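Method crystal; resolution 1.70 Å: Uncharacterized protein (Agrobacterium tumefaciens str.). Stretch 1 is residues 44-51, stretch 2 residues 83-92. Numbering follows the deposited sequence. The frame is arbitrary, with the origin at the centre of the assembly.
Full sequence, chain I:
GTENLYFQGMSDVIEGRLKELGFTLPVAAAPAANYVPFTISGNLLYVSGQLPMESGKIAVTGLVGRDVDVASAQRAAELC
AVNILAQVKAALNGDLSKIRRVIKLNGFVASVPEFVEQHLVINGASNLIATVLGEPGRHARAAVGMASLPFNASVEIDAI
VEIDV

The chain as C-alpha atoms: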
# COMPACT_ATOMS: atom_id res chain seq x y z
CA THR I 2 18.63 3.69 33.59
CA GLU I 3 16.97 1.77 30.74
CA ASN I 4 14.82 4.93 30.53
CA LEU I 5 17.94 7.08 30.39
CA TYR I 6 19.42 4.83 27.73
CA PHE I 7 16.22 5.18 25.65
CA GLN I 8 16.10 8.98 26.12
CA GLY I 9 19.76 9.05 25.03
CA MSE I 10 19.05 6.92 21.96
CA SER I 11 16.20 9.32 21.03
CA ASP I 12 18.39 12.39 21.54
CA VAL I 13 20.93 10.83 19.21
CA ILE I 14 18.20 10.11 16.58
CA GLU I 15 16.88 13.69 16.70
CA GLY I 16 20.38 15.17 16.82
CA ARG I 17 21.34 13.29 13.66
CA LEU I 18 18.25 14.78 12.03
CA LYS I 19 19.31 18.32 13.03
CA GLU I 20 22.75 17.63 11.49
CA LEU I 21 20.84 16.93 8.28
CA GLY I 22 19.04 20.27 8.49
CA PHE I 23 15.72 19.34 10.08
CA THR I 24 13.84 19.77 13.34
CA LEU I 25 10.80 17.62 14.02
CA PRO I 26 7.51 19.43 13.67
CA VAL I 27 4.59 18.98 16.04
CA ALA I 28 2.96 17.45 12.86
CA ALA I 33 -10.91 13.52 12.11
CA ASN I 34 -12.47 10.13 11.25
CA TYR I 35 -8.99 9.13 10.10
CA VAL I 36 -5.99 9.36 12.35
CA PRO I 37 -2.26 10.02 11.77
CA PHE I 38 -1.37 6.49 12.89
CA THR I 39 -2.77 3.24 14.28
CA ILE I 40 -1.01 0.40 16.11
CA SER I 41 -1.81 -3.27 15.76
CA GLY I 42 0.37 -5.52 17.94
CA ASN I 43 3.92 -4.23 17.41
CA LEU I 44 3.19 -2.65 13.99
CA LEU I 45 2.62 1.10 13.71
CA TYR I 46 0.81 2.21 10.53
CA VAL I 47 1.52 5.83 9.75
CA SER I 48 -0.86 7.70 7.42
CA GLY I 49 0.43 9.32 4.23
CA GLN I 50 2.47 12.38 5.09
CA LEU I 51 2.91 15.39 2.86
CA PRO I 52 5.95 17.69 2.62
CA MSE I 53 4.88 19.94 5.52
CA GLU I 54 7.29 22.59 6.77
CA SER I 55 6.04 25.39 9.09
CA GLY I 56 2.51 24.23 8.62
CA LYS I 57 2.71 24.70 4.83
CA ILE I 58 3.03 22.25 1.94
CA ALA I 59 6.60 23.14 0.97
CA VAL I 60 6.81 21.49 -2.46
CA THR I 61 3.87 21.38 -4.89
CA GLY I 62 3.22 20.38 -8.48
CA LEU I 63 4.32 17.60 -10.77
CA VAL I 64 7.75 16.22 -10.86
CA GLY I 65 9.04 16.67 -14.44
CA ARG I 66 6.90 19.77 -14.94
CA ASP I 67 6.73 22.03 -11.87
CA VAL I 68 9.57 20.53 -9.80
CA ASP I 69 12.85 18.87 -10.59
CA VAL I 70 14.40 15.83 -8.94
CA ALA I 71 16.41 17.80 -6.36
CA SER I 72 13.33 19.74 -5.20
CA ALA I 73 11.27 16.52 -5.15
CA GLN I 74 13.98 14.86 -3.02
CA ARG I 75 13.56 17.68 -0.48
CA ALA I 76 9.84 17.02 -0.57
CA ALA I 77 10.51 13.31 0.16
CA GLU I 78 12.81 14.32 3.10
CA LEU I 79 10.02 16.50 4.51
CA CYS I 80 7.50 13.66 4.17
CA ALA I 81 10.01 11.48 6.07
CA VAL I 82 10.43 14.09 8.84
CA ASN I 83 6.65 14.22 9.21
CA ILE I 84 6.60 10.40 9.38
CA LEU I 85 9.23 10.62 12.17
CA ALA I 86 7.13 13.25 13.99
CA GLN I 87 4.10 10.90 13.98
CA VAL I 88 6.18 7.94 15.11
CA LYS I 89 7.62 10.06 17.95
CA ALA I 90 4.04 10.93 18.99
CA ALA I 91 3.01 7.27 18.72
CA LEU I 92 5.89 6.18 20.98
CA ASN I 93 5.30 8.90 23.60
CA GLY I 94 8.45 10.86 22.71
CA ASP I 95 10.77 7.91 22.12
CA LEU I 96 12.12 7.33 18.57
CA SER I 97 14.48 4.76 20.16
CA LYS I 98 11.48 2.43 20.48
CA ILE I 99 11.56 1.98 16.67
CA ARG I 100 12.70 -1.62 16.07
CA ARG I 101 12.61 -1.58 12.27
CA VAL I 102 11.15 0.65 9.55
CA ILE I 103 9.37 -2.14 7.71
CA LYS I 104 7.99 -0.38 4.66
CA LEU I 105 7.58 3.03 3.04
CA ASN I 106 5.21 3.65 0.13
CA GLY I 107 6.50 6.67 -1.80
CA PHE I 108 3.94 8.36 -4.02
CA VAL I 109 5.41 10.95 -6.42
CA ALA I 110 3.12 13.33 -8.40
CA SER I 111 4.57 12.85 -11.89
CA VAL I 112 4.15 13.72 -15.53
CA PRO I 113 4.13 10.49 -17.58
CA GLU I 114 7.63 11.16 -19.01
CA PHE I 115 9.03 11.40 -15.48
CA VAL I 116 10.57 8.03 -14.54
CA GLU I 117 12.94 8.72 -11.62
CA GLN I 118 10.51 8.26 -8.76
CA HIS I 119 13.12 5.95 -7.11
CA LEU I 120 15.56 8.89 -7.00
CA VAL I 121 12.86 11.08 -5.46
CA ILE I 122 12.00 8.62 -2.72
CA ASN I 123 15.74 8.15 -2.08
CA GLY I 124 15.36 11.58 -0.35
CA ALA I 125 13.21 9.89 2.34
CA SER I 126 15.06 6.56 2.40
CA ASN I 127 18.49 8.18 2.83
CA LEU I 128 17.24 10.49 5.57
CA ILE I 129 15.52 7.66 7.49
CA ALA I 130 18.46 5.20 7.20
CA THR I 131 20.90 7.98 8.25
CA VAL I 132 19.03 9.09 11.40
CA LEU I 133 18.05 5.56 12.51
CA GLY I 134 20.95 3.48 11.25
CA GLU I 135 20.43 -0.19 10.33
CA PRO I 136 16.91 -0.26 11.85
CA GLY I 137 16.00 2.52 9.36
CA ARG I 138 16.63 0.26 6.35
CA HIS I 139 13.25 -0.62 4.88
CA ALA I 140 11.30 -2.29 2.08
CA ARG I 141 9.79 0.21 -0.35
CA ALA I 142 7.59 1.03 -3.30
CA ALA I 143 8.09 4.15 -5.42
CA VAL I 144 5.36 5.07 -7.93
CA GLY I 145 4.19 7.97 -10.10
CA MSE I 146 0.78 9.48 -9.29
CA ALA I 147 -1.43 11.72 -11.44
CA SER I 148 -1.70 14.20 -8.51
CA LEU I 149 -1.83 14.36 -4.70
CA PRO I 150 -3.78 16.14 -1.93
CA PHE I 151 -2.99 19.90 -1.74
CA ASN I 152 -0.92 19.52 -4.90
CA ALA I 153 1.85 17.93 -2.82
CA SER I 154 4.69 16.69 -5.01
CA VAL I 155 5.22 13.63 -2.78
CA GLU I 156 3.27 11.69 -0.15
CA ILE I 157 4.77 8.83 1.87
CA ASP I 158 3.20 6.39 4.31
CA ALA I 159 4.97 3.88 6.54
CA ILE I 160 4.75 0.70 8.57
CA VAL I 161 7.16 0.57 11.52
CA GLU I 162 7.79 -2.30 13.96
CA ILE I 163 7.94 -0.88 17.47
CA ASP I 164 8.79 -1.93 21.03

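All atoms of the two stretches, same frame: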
# COMPACT_ATOMS: atom_id res chain seq x y z
N LEU I 44 3.12 -3.38 15.26
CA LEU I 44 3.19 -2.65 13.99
C LEU I 44 2.43 -1.33 14.11
O LEU I 44 1.28 -1.29 14.56
CB LEU I 44 2.64 -3.47 12.83
CG LEU I 44 3.49 -4.68 12.43
CD1 LEU I 44 2.82 -5.46 11.29
CD2 LEU I 44 4.91 -4.35 12.06
N LEU I 45 3.11 -0.27 13.71
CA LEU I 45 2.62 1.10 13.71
C LEU I 45 2.42 1.46 12.24
O LEU I 45 3.37 1.42 11.47
CB LEU I 45 3.67 2.04 14.31
CG LEU I 45 3.48 3.56 14.26
CD1 LEU I 45 2.15 4.04 14.90
CD2 LEU I 45 4.68 4.26 14.90
N TYR I 46 1.19 1.79 11.90
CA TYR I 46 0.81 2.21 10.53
C TYR I 46 0.65 3.71 10.52
O TYR I 46 -0.26 4.24 11.17
CB TYR I 46 -0.53 1.61 10.16
CG TYR I 46 -0.42 0.20 9.71
CD1 TYR I 46 -0.51 -0.09 8.37
CD2 TYR I 46 -0.24 -0.83 10.61
CE1 TYR I 46 -0.43 -1.36 7.90
CE2 TYR I 46 -0.15 -2.18 10.13
CZ TYR I 46 -0.23 -2.41 8.78
OH TYR I 46 -0.18 -3.67 8.21
N VAL I 47 1.52 4.39 9.79
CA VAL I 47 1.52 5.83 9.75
C VAL I 47 0.83 6.23 8.45
O VAL I 47 1.16 5.71 7.37
CB VAL I 47 2.95 6.42 9.78
CG1 VAL I 47 2.90 7.95 9.77
CG2 VAL I 47 3.74 5.90 10.99
N SER I 48 -0.11 7.16 8.58
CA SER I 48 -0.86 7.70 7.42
C SER I 48 0.07 8.45 6.46
O SER I 48 1.14 8.92 6.86
CB SER I 48 -1.91 8.67 7.91
OG SER I 48 -2.96 7.98 8.57
N GLY I 49 -0.35 8.59 5.20
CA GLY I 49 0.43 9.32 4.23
C GLY I 49 0.72 10.73 4.67
O GLY I 49 -0.20 11.47 5.02
N GLN I 50 1.99 11.08 4.66
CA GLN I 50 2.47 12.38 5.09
C GLN I 50 2.88 13.14 3.86
O GLN I 50 3.46 12.55 2.91
CB GLN I 50 3.67 12.23 6.04
CG GLN I 50 3.39 11.44 7.33
CD GLN I 50 2.23 12.00 8.11
OE1 GLN I 50 1.25 11.28 8.39
NE2 GLN I 50 2.33 13.26 8.52
N LEU I 51 2.65 14.44 3.92
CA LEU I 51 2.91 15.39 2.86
C LEU I 51 4.14 16.19 3.25
O LEU I 51 4.59 16.10 4.40
CB LEU I 51 1.68 16.29 2.68
CG LEU I 51 0.35 15.56 2.49
CD1 LEU I 51 -0.83 16.57 2.35
CD2 LEU I 51 0.41 14.62 1.27
N ASN I 83 8.00 14.29 8.70
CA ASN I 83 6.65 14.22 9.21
C ASN I 83 6.29 12.80 9.65
O ASN I 83 5.62 12.62 10.66
CB ASN I 83 5.65 14.79 8.19
CG ASN I 83 5.70 16.30 8.13
OD1 ASN I 83 6.41 16.91 7.32
ND2 ASN I 83 4.98 16.91 9.01
N ILE I 84 6.78 11.79 8.94
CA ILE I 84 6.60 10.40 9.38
C ILE I 84 7.26 10.27 10.75
O ILE I 84 6.64 9.79 11.67
CB ILE I 84 7.19 9.35 8.39
CG1 ILE I 84 6.29 9.24 7.14
CG2 ILE I 84 7.29 7.96 9.05
CD1 ILE I 84 6.93 8.46 6.00
N LEU I 85 8.50 10.73 10.87
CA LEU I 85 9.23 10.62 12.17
C LEU I 85 8.51 11.35 13.31
O LEU I 85 8.48 10.86 14.46
CB LEU I 85 10.66 11.09 12.00
CG LEU I 85 11.56 10.21 11.13
CD1 LEU I 85 12.97 10.86 10.96
CD2 LEU I 85 11.66 8.80 11.73
N ALA I 86 7.93 12.52 13.01
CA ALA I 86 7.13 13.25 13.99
C ALA I 86 5.93 12.44 14.46
O ALA I 86 5.63 12.41 15.65
CB ALA I 86 6.70 14.62 13.45
N GLN I 87 5.24 11.72 13.57
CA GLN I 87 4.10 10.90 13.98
C GLN I 87 4.54 9.69 14.79
O GLN I 87 3.89 9.30 15.75
CB GLN I 87 3.32 10.41 12.76
CG GLN I 87 2.73 11.55 11.92
CD GLN I 87 1.70 12.41 12.64
OE1 GLN I 87 1.20 12.09 13.71
NE2 GLN I 87 1.37 13.53 12.00
N VAL I 88 5.66 9.08 14.39
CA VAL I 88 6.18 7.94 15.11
C VAL I 88 6.58 8.39 16.52
O VAL I 88 6.31 7.68 17.48
CB VAL I 88 7.39 7.31 14.41
CG1 VAL I 88 7.92 6.16 15.24
CG2 VAL I 88 7.03 6.83 12.97
N LYS I 89 7.24 9.53 16.63
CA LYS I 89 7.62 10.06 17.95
C LYS I 89 6.39 10.22 18.85
O LYS I 89 6.42 9.82 20.04
CB LYS I 89 8.35 11.40 17.81
CG LYS I 89 8.88 11.93 19.15
CD LYS I 89 9.71 13.18 18.97
CE LYS I 89 10.09 13.77 20.36
NZ LYS I 89 10.74 15.07 20.23
N ALA I 90 5.33 10.81 18.30
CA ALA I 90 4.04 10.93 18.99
C ALA I 90 3.48 9.57 19.43
O ALA I 90 3.05 9.38 20.59
CB ALA I 90 3.03 11.67 18.11
N ALA I 91 3.52 8.61 18.50
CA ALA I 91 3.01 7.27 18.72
C ALA I 91 3.74 6.55 19.87
O ALA I 91 3.15 5.73 20.58
CB ALA I 91 3.14 6.43 17.43
N LEU I 92 5.02 6.86 20.02
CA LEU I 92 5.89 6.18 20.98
C LEU I 92 6.14 7.04 22.21
O LEU I 92 7.11 6.81 22.95
CB LEU I 92 7.21 5.83 20.30
CG LEU I 92 7.15 4.87 19.10
CD1 LEU I 92 8.51 4.72 18.47
CD2 LEU I 92 6.60 3.52 19.50

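The contact packs one face of the last part of a helix, residues 83-91, against a strand, residues 44-50. The two run nearly antiparallel, with 155° between their N-to-C directions and 8.9 Å between their axes at closest approach. That spacing leaves room for a single layer of interdigitating side chains, and no hydrogen bond crosses between the stretches.

Apolar packing carries the middle and one end. Side chains alternate along the strand, so L45 and V47 both point toward the helix, while Y46 between them is out of its reach. Both L45 methyls lie against A91, CD1 of L45 at 3.6 Å and CD2 of L45 at 3.7 Å from CB of A91; CD2 of L45 also reaches CG1 of V88 at 3.8 Å. The small alanine suits this place because its methyl, pointing toward the strand, meets the leucine without needing more space. V47, branched at CB, also presents two methyls. Its CG2 is 4.0 Å from CG2 of V88, and its CG1 is 4.4 Å from CG2 of I84. The branched I84 and V88 point sideways from the helix, one turn apart, and lie on the same side of this part of the strand.

A second group combines polar residues with aliphatic contacts. Q87 points toward the strand and sets its CB 3.9 Å from CG1 of V47, so the start of a polar side chain serves as packing surface. Q50 works similarly: its chi1 and chi2 are both m, and its CG rests 3.6 Å from CG1 of I84. The long, flexible glutamine thus fills space beside N83, with CA of N83 6.2 Å from CA of Q50.

Within the helix, backbone hydrogen bonds hold these residues in register, including V88 N to I84 O at 3.0 Å and A91 N to Q87 O at 2.9 Å. With its backbone polar groups paired in this way, the helix can offer side chains to the strand.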